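Local coordinates for protein predicted transcriptional regulator (Oenococcus oeni, PDB 3BY6) that probably binds DNA as a GntR-family transcription factor and so regulates gene expression in this bacterium, at residues 14-19 and 45-50; 100-105 and 109-114. All coordinates share one frame; numbering follows the deposited sequence.

Contact 1 comes first along the chain and is closed before contact 2 begins. It lies in the N-terminal winged helix-turn-helix region, where helix 12-25 meets the turn between helices 38-45 and 49-61. Contact 2 is formed near the C-terminal end, where the long helix 79-103 finishes and helix 108-119 folds back beside it. The two centres are 37 Å apart, on opposite sides of the chain's centre, and the nearest atoms are still about 18 Å from each other. Neither shares a helix with the other, yet both lie at the subunit interface: contact 1 meets N-terminal residues of the second subunit, contact 2 residues such as its R89 and L90.

Contact 1 of 2, residues 14-19 and 45-50; sequences LQLVDR and EKINPN
E45, at the end of helix 38-45, faces R19 of helix 12-25, and its OE2 makes a salt bridge to R19 NE at 3.1 Å. The R19 chain is extended from CG to NE, with CG anti to the backbone N (chi1 176°), which carries the guanidinium out to the glutamate, whose chain bends at chi2 to turn the carboxylate to R19; the two planes stand 85° apart. E45 OE1 accepts a 2.6 Å bond from a water that R19 NH2 reaches weakly, and also bonds to M4 N of the second subunit. Replacing E45 by an alanine is likely to cost R19 its close salt-bridge partner, leaving the long, weak pair with E23, and to strip that M4 amide of this acceptor. E45 CG lies 4.1 Å from L16 CD1. K46, with positive phi, turns the chain after helix 38-45. I47 then points its CD1 at L16 CD2, 3.7 Å away, while L16 also packs on T41, V52 and A55. Next, N48 caps helix 49-61: its OD1 accepts a weak bond from N50 N. Helices 38-45 and 49-61 and the turn joining them thus form the helix-turn-helix of a GntR-type winged-helix domain, packed here against helix 12-25.

Contact 2 of 2, residues 100-105 and 109-114; sequences ELIKSG and ERIKKI
I111 reaches across from helix 108-119 and puts its CD1 methyl against two neighbouring residues near the end of helix 79-103. This apolar packing joins the two segments without any hydrogen bond between them. The methyl lies 3.7 Å from L101 CB and 3.6 Å from I102 CG1, so it meets the base of one side chain and the CG1 methylene of the next. I111 has CG1 anti to its carbonyl carbon (chi1 -65°) and CD1 continuing outward (chi2 176°), and this stretched arm is what brings the terminal methyl up to the facing helix. The side chains of I102 and I111 cross at about a right angle. L101 and I111 are buried and their CB atoms point at the opposite segment, whereas I102 is exposed, and its side chain leaves the backbone across the facing segment before CG1 meets the methyl. The nearest pair of CA atoms, those of L101 and I111, is 8.0 Å apart.

Polar interactions close the C-terminal end of helix 79-103. S104 OG donates to L101 O at 3.0 Å, from a position tilted 33° from the carbonyl plane. S104 N bonds to E100 O at 2.9 Å. G105, with positive phi, is the C' residue of a Schellman motif: its N makes a weak bond to I102 O and the next backbone N bonds to L101 O, and the chain can then reverse toward the next helix.

Charge pairing involves the second subunit: E100 OE2 forms a salt bridge with R89 NH2 of that chain. L90 of the second subunit packs on E100 and L101, and L91 of that subunit on I114. The contact therefore closes a helical hairpin between helices 79-103 and 108-119, its centre about 26 Å from the centre of the chain, with the second subunit packed against both arms.

Contact 1 of 2, residues 14-19 and 45-50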
ATOM      1  N   LEU D  14      -0.556  -1.301  15.343  1.00 43.23           N
ATOM      2  CA  LEU D  14      -0.268  -0.227  14.388  1.00 42.27           C
ATOM      3  C   LEU D  14      -1.368  -0.065  13.368  1.00 41.98           C
ATOM      4  O   LEU D  14      -1.574   1.019  12.854  1.00 42.34           O
ATOM      5  CB  LEU D  14       1.084  -0.452  13.689  1.00 42.28           C
ATOM      6  CG  LEU D  14       2.259  -0.378  14.672  1.00 42.75           C
ATOM      7  CD1 LEU D  14       3.523  -1.128  14.153  1.00 43.33           C
ATOM      8  CD2 LEU D  14       2.572   1.063  15.076  1.00 42.14           C
ATOM      9  N   GLN D  15      -2.107  -1.122  13.053  1.00 41.69           N
ATOM     10  CA  GLN D  15      -3.286  -0.910  12.227  1.00 41.08           C
ATOM     11  C   GLN D  15      -4.344  -0.085  12.973  1.00 40.45           C
ATOM     12  O   GLN D  15      -5.094   0.673  12.363  1.00 39.94           O
ATOM     13  CB  GLN D  15      -3.855  -2.229  11.752  1.00 41.00           C
ATOM     14  CG  GLN D  15      -2.860  -3.039  10.877  1.00 42.27           C
ATOM     15  CD  GLN D  15      -3.437  -4.336  10.362  1.00 40.98           C
ATOM     16  OE1 GLN D  15      -4.614  -4.413  10.005  1.00 39.11           O
ATOM     17  NE2 GLN D  15      -2.601  -5.368  10.314  1.00 42.49           N
ATOM     18  N   LEU D  16      -4.419  -0.253  14.284  1.00 40.27           N
ATOM     19  CA  LEU D  16      -5.346   0.538  15.087  1.00 41.06           C
ATOM     20  C   LEU D  16      -4.836   1.968  15.302  1.00 40.60           C
ATOM     21  O   LEU D  16      -5.624   2.891  15.276  1.00 40.45           O
ATOM     22  CB  LEU D  16      -5.595  -0.106  16.450  1.00 41.32           C
ATOM     23  CG  LEU D  16      -6.559   0.641  17.392  1.00 40.11           C
ATOM     24  CD1 LEU D  16      -7.885   0.999  16.720  1.00 36.76           C
ATOM     25  CD2 LEU D  16      -6.780  -0.256  18.623  1.00 40.53           C
ATOM     26  N   VAL D  17      -3.535   2.119  15.529  1.00 40.63           N
ATOM     27  CA  VAL D  17      -2.890   3.439  15.514  1.00 41.14           C
ATOM     28  C   VAL D  17      -3.259   4.145  14.207  1.00 41.41           C
ATOM     29  O   VAL D  17      -3.685   5.320  14.235  1.00 41.56           O
ATOM     30  CB  VAL D  17      -1.312   3.350  15.702  1.00 41.55           C
ATOM     31  CG1 VAL D  17      -0.579   4.707  15.402  1.00 40.34           C
ATOM     32  CG2 VAL D  17      -0.937   2.837  17.119  1.00 39.50           C
ATOM     33  N   ASP D  18      -3.139   3.440  13.076  1.00 40.90           N
ATOM     34  CA  ASP D  18      -3.422   4.046  11.764  1.00 40.49           C
ATOM     35  C   ASP D  18      -4.870   4.441  11.695  1.00 40.57           C
ATOM     36  O   ASP D  18      -5.240   5.482  11.113  1.00 39.24           O
ATOM     37  CB  ASP D  18      -3.217   3.078  10.590  1.00 41.36           C
ATOM     38  CG  ASP D  18      -1.756   2.624  10.373  1.00 41.64           C
ATOM     39  OD1 ASP D  18      -0.795   3.222  10.888  1.00 40.92           O
ATOM     40  OD2 ASP D  18      -1.603   1.613   9.650  1.00 43.55           O
ATOM     41  N   ARG D  19      -5.731   3.567  12.219  1.00 40.89           N
ATOM     42  CA  ARG D  19      -7.176   3.790  12.067  1.00 41.10           C
ATOM     43  C   ARG D  19      -7.561   5.053  12.818  1.00 39.62           C
ATOM     44  O   ARG D  19      -8.297   5.908  12.300  1.00 39.34           O
ATOM     45  CB  ARG D  19      -8.004   2.608  12.591  1.00 40.78           C
ATOM     46  CG  ARG D  19      -9.502   2.837  12.549  1.00 41.58           C
ATOM     47  CD  ARG D  19     -10.237   1.670  13.248  1.00 45.09           C
ATOM     48  NE  ARG D  19     -11.670   1.574  12.937  1.00 49.06           N
ATOM     49  CZ  ARG D  19     -12.182   1.197  11.758  1.00 51.14           C
ATOM     50  NH1 ARG D  19     -11.393   0.917  10.719  1.00 53.66           N
ATOM     51  NH2 ARG D  19     -13.502   1.125  11.600  1.00 50.70           N
ATOM     52  N   GLU D  45     -13.355  -2.984  18.452  1.00 44.00           N
ATOM     53  CA  GLU D  45     -12.525  -3.469  17.328  1.00 44.73           C
ATOM     54  C   GLU D  45     -12.230  -4.975  17.379  1.00 45.91           C
ATOM     55  O   GLU D  45     -11.555  -5.510  16.491  1.00 45.62           O
ATOM     56  CB  GLU D  45     -11.207  -2.682  17.238  1.00 44.26           C
ATOM     57  CG  GLU D  45     -11.369  -1.162  17.208  1.00 44.35           C
ATOM     58  CD  GLU D  45     -12.176  -0.667  16.014  1.00 44.21           C
ATOM     59  OE1 GLU D  45     -12.776  -1.457  15.262  1.00 43.34           O
ATOM     60  OE2 GLU D  45     -12.216   0.545  15.810  1.00 43.61           O
ATOM     61  N   LYS D  46     -12.739  -5.640  18.414  1.00 47.69           N
ATOM     62  CA  LYS D  46     -12.585  -7.080  18.601  1.00 49.27           C
ATOM     63  C   LYS D  46     -11.109  -7.497  18.660  1.00 50.96           C
ATOM     64  O   LYS D  46     -10.702  -8.485  18.050  1.00 51.10           O
ATOM     65  CB  LYS D  46     -13.354  -7.841  17.520  1.00 48.99           C
ATOM     66  CG  LYS D  46     -14.829  -7.543  17.512  1.00 48.72           C
ATOM     67  CD  LYS D  46     -15.540  -8.441  16.516  1.00 49.21           C
ATOM     68  CE  LYS D  46     -16.991  -8.695  16.825  1.00 47.98           C
ATOM     69  NZ  LYS D  46     -17.390  -9.964  16.116  1.00 50.37           N
ATOM     70  N   ILE D  47     -10.326  -6.719  19.408  1.00 52.89           N
ATOM     71  CA  ILE D  47      -8.885  -6.936  19.591  1.00 54.26           C
ATOM     72  C   ILE D  47      -8.603  -7.265  21.052  1.00 54.77           C
ATOM     73  O   ILE D  47      -9.385  -6.932  21.941  1.00 55.58           O
ATOM     74  CB  ILE D  47      -8.077  -5.636  19.312  1.00 54.63           C
ATOM     75  CG1 ILE D  47      -8.420  -5.017  17.964  1.00 55.28           C
ATOM     76  CG2 ILE D  47      -6.587  -5.890  19.351  1.00 55.34           C
ATOM     77  CD1 ILE D  47      -7.726  -3.689  17.802  1.00 54.99           C
ATOM     78  N   ASN D  48      -7.467  -7.900  21.282  1.00 55.73           N
ATOM     79  CA  ASN D  48      -6.909  -8.112  22.612  1.00 56.51           C
ATOM     80  C   ASN D  48      -6.766  -6.731  23.309  1.00 56.40           C
ATOM     81  O   ASN D  48      -6.285  -5.772  22.710  1.00 56.44           O
ATOM     82  CB  ASN D  48      -5.576  -8.888  22.437  1.00 56.98           C
ATOM     83  CG  ASN D  48      -4.840  -9.180  23.749  1.00 60.38           C
ATOM     84  OD1 ASN D  48      -5.384  -9.031  24.854  1.00 65.04           O
ATOM     85  ND2 ASN D  48      -3.573  -9.608  23.624  1.00 62.83           N
ATOM     86  N   PRO D  49      -7.277  -6.595  24.548  1.00 56.16           N
ATOM     87  CA  PRO D  49      -7.013  -5.374  25.312  1.00 55.69           C
ATOM     88  C   PRO D  49      -5.546  -4.908  25.334  1.00 55.27           C
ATOM     89  O   PRO D  49      -5.301  -3.720  25.206  1.00 54.88           O
ATOM     90  CB  PRO D  49      -7.514  -5.730  26.718  1.00 55.75           C
ATOM     91  CG  PRO D  49      -8.610  -6.704  26.478  1.00 56.01           C
ATOM     92  CD  PRO D  49      -8.185  -7.511  25.273  1.00 55.87           C
ATOM     93  N   ASN D  50      -4.594  -5.827  25.492  1.00 55.04           N
ATOM     94  CA  ASN D  50      -3.151  -5.504  25.489  1.00 54.86           C
ATOM     95  C   ASN D  50      -2.694  -4.833  24.208  1.00 53.97           C
ATOM     96  O   ASN D  50      -1.843  -3.953  24.210  1.00 54.51           O
ATOM     97  CB  ASN D  50      -2.302  -6.786  25.660  1.00 55.42           C
ATOM     98  CG  ASN D  50      -2.103  -7.190  27.135  1.00 58.07           C
ATOM     99  OD1 ASN D  50      -2.741  -6.636  28.057  1.00 59.95           O
ATOM    100  ND2 ASN D  50      -1.192  -8.150  27.361  1.00 57.70           N
TER
HETATM  101  O   HOH W   1     -14.794  -0.230  14.230  1.00 41.61           O

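Contact 2 of 2, residues 100-105 and 109-114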
ATOM      1  N   GLU D 100       6.809   5.537  -9.804  1.00 48.08           N
ATOM      2  CA  GLU D 100       6.632   4.211 -10.346  1.00 48.54           C
ATOM      3  C   GLU D 100       5.932   4.132 -11.731  1.00 49.20           C
ATOM      4  O   GLU D 100       6.320   3.340 -12.568  1.00 49.46           O
ATOM      5  CB  GLU D 100       5.928   3.327  -9.317  1.00 48.37           C
ATOM      6  CG  GLU D 100       6.273   1.840  -9.585  1.00 50.28           C
ATOM      7  CD  GLU D 100       5.748   0.890  -8.552  1.00 50.98           C
ATOM      8  OE1 GLU D 100       5.389   1.369  -7.447  1.00 50.58           O
ATOM      9  OE2 GLU D 100       5.712  -0.336  -8.859  1.00 50.21           O
ATOM     10  N   LEU D 101       4.911   4.949 -11.971  1.00 50.10           N
ATOM     11  CA  LEU D 101       4.351   5.127 -13.318  1.00 50.69           C
ATOM     12  C   LEU D 101       5.362   5.662 -14.327  1.00 52.26           C
ATOM     13  O   LEU D 101       5.320   5.308 -15.492  1.00 53.06           O
ATOM     14  CB  LEU D 101       3.121   6.070 -13.309  1.00 49.96           C
ATOM     15  CG  LEU D 101       1.788   5.492 -12.786  1.00 48.52           C
ATOM     16  CD1 LEU D 101       0.795   6.615 -12.515  1.00 46.57           C
ATOM     17  CD2 LEU D 101       1.171   4.422 -13.716  1.00 45.32           C
ATOM     18  N   ILE D 102       6.239   6.560 -13.923  1.00 54.43           N
ATOM     19  CA  ILE D 102       7.204   7.076 -14.884  1.00 55.90           C
ATOM     20  C   ILE D 102       8.189   5.968 -15.234  1.00 57.25           C
ATOM     21  O   ILE D 102       8.637   5.883 -16.369  1.00 57.69           O
ATOM     22  CB  ILE D 102       7.908   8.326 -14.371  1.00 56.03           C
ATOM     23  CG1 ILE D 102       6.966   9.513 -14.464  1.00 56.09           C
ATOM     24  CG2 ILE D 102       9.185   8.639 -15.173  1.00 56.24           C
ATOM     25  CD1 ILE D 102       7.480  10.707 -13.722  1.00 57.26           C
ATOM     26  N   LYS D 103       8.471   5.099 -14.266  1.00 58.85           N
ATOM     27  CA  LYS D 103       9.438   4.023 -14.426  1.00 60.37           C
ATOM     28  C   LYS D 103       8.832   2.808 -15.182  1.00 60.70           C
ATOM     29  O   LYS D 103       9.548   2.008 -15.830  1.00 60.90           O
ATOM     30  CB  LYS D 103      10.022   3.654 -13.042  1.00 60.48           C
ATOM     31  CG  LYS D 103      10.791   2.326 -12.992  1.00 62.34           C
ATOM     32  CD  LYS D 103      11.729   2.244 -11.794  1.00 62.83           C
ATOM     33  CE  LYS D 103      12.588   0.946 -11.820  1.00 63.75           C
ATOM     34  NZ  LYS D 103      13.661   1.017 -10.747  1.00 65.87           N
ATOM     35  N   SER D 104       7.508   2.670 -15.112  1.00 61.30           N
ATOM     36  CA  SER D 104       6.774   1.761 -16.010  1.00 61.16           C
ATOM     37  C   SER D 104       6.533   2.416 -17.368  1.00 61.44           C
ATOM     38  O   SER D 104       5.575   2.078 -18.042  1.00 61.76           O
ATOM     39  CB  SER D 104       5.417   1.393 -15.430  1.00 60.86           C
ATOM     40  OG  SER D 104       4.471   2.416 -15.728  1.00 61.29           O
ATOM     41  N   GLY D 105       7.374   3.378 -17.743  1.00 61.92           N
ATOM     42  CA  GLY D 105       7.351   3.965 -19.084  1.00 62.11           C
ATOM     43  C   GLY D 105       6.206   4.895 -19.462  1.00 62.26           C
ATOM     44  O   GLY D 105       6.021   5.155 -20.650  1.00 62.80           O
ATOM     45  N   GLU D 109       3.856  13.963 -19.077  1.00 58.56           N
ATOM     46  CA  GLU D 109       2.779  14.732 -19.711  1.00 58.45           C
ATOM     47  C   GLU D 109       1.460  13.941 -19.762  1.00 56.90           C
ATOM     48  O   GLU D 109       0.386  14.542 -19.607  1.00 57.17           O
ATOM     49  CB  GLU D 109       3.179  15.198 -21.115  1.00 58.56           C
ATOM     50  CG  GLU D 109       2.222  16.252 -21.716  1.00 60.38           C
ATOM     51  CD  GLU D 109       2.494  16.547 -23.208  1.00 61.21           C
ATOM     52  OE1 GLU D 109       3.403  15.898 -23.791  1.00 63.54           O
ATOM     53  OE2 GLU D 109       1.798  17.428 -23.792  1.00 64.32           O
ATOM     54  N   ARG D 110       1.540  12.619 -19.960  1.00 54.96           N
ATOM     55  CA  ARG D 110       0.354  11.750 -19.890  1.00 53.61           C
ATOM     56  C   ARG D 110      -0.206  11.648 -18.483  1.00 51.41           C
ATOM     57  O   ARG D 110      -1.420  11.733 -18.294  1.00 50.75           O
ATOM     58  CB  ARG D 110       0.643  10.329 -20.402  1.00 54.57           C
ATOM     59  CG  ARG D 110      -0.582   9.327 -20.326  1.00 56.36           C
ATOM     60  CD  ARG D 110      -1.491   9.405 -21.592  1.00 59.80           C
ATOM     61  NE  ARG D 110      -2.887   8.934 -21.434  1.00 61.44           N
ATOM     62  CZ  ARG D 110      -3.278   7.658 -21.258  1.00 62.75           C
ATOM     63  NH1 ARG D 110      -2.388   6.672 -21.136  1.00 64.71           N
ATOM     64  NH2 ARG D 110      -4.576   7.364 -21.150  1.00 61.62           N
ATOM     65  N   ILE D 111       0.673  11.451 -17.499  1.00 49.54           N
ATOM     66  CA  ILE D 111       0.260  11.369 -16.092  1.00 47.46           C
ATOM     67  C   ILE D 111      -0.527  12.619 -15.743  1.00 47.22           C
ATOM     68  O   ILE D 111      -1.541  12.555 -15.061  1.00 46.16           O
ATOM     69  CB  ILE D 111       1.474  11.180 -15.123  1.00 47.68           C
ATOM     70  CG1 ILE D 111       2.150   9.820 -15.390  1.00 46.39           C
ATOM     71  CG2 ILE D 111       1.024  11.285 -13.664  1.00 43.48           C
ATOM     72  CD1 ILE D 111       3.403   9.545 -14.578  1.00 46.68           C
ATOM     73  N   LYS D 112      -0.068  13.746 -16.271  1.00 47.20           N
ATOM     74  CA  LYS D 112      -0.708  15.038 -16.058  1.00 48.12           C
ATOM     75  C   LYS D 112      -2.182  15.006 -16.532  1.00 47.26           C
ATOM     76  O   LYS D 112      -3.094  15.374 -15.787  1.00 46.21           O
ATOM     77  CB  LYS D 112       0.118  16.129 -16.765  1.00 48.55           C
ATOM     78  CG  LYS D 112      -0.164  17.556 -16.292  1.00 52.93           C
ATOM     79  CD  LYS D 112       1.090  18.454 -16.299  1.00 56.74           C
ATOM     80  CE  LYS D 112       0.699  19.928 -16.475  1.00 59.89           C
ATOM     81  NZ  LYS D 112      -0.138  20.488 -15.307  1.00 62.25           N
ATOM     82  N   LYS D 113      -2.393  14.513 -17.756  1.00 47.26           N
ATOM     83  CA  LYS D 113      -3.731  14.338 -18.343  1.00 46.46           C
ATOM     84  C   LYS D 113      -4.577  13.389 -17.533  1.00 44.83           C
ATOM     85  O   LYS D 113      -5.752  13.631 -17.347  1.00 44.26           O
ATOM     86  CB  LYS D 113      -3.623  13.777 -19.756  1.00 47.26           C
ATOM     87  CG  LYS D 113      -3.008  14.733 -20.807  1.00 51.25           C
ATOM     88  CD  LYS D 113      -3.736  16.106 -20.900  1.00 54.13           C
ATOM     89  CE  LYS D 113      -3.914  16.609 -22.364  1.00 54.30           C
ATOM     90  NZ  LYS D 113      -4.439  18.026 -22.428  1.00 53.92           N
ATOM     91  N   ILE D 114      -3.968  12.304 -17.065  1.00 43.40           N
ATOM     92  CA  ILE D 114      -4.668  11.276 -16.300  1.00 42.69           C
ATOM     93  C   ILE D 114      -5.218  11.850 -15.015  1.00 42.43           C
ATOM     94  O   ILE D 114      -6.377  11.615 -14.657  1.00 41.89           O
ATOM     95  CB  ILE D 114      -3.743  10.021 -16.023  1.00 43.30           C
ATOM     96  CG1 ILE D 114      -3.414   9.290 -17.323  1.00 42.26           C
ATOM     97  CG2 ILE D 114      -4.399   9.022 -15.037  1.00 42.83           C
ATOM     98  CD1 ILE D 114      -2.546   8.065 -17.130  1.00 42.33           C
TER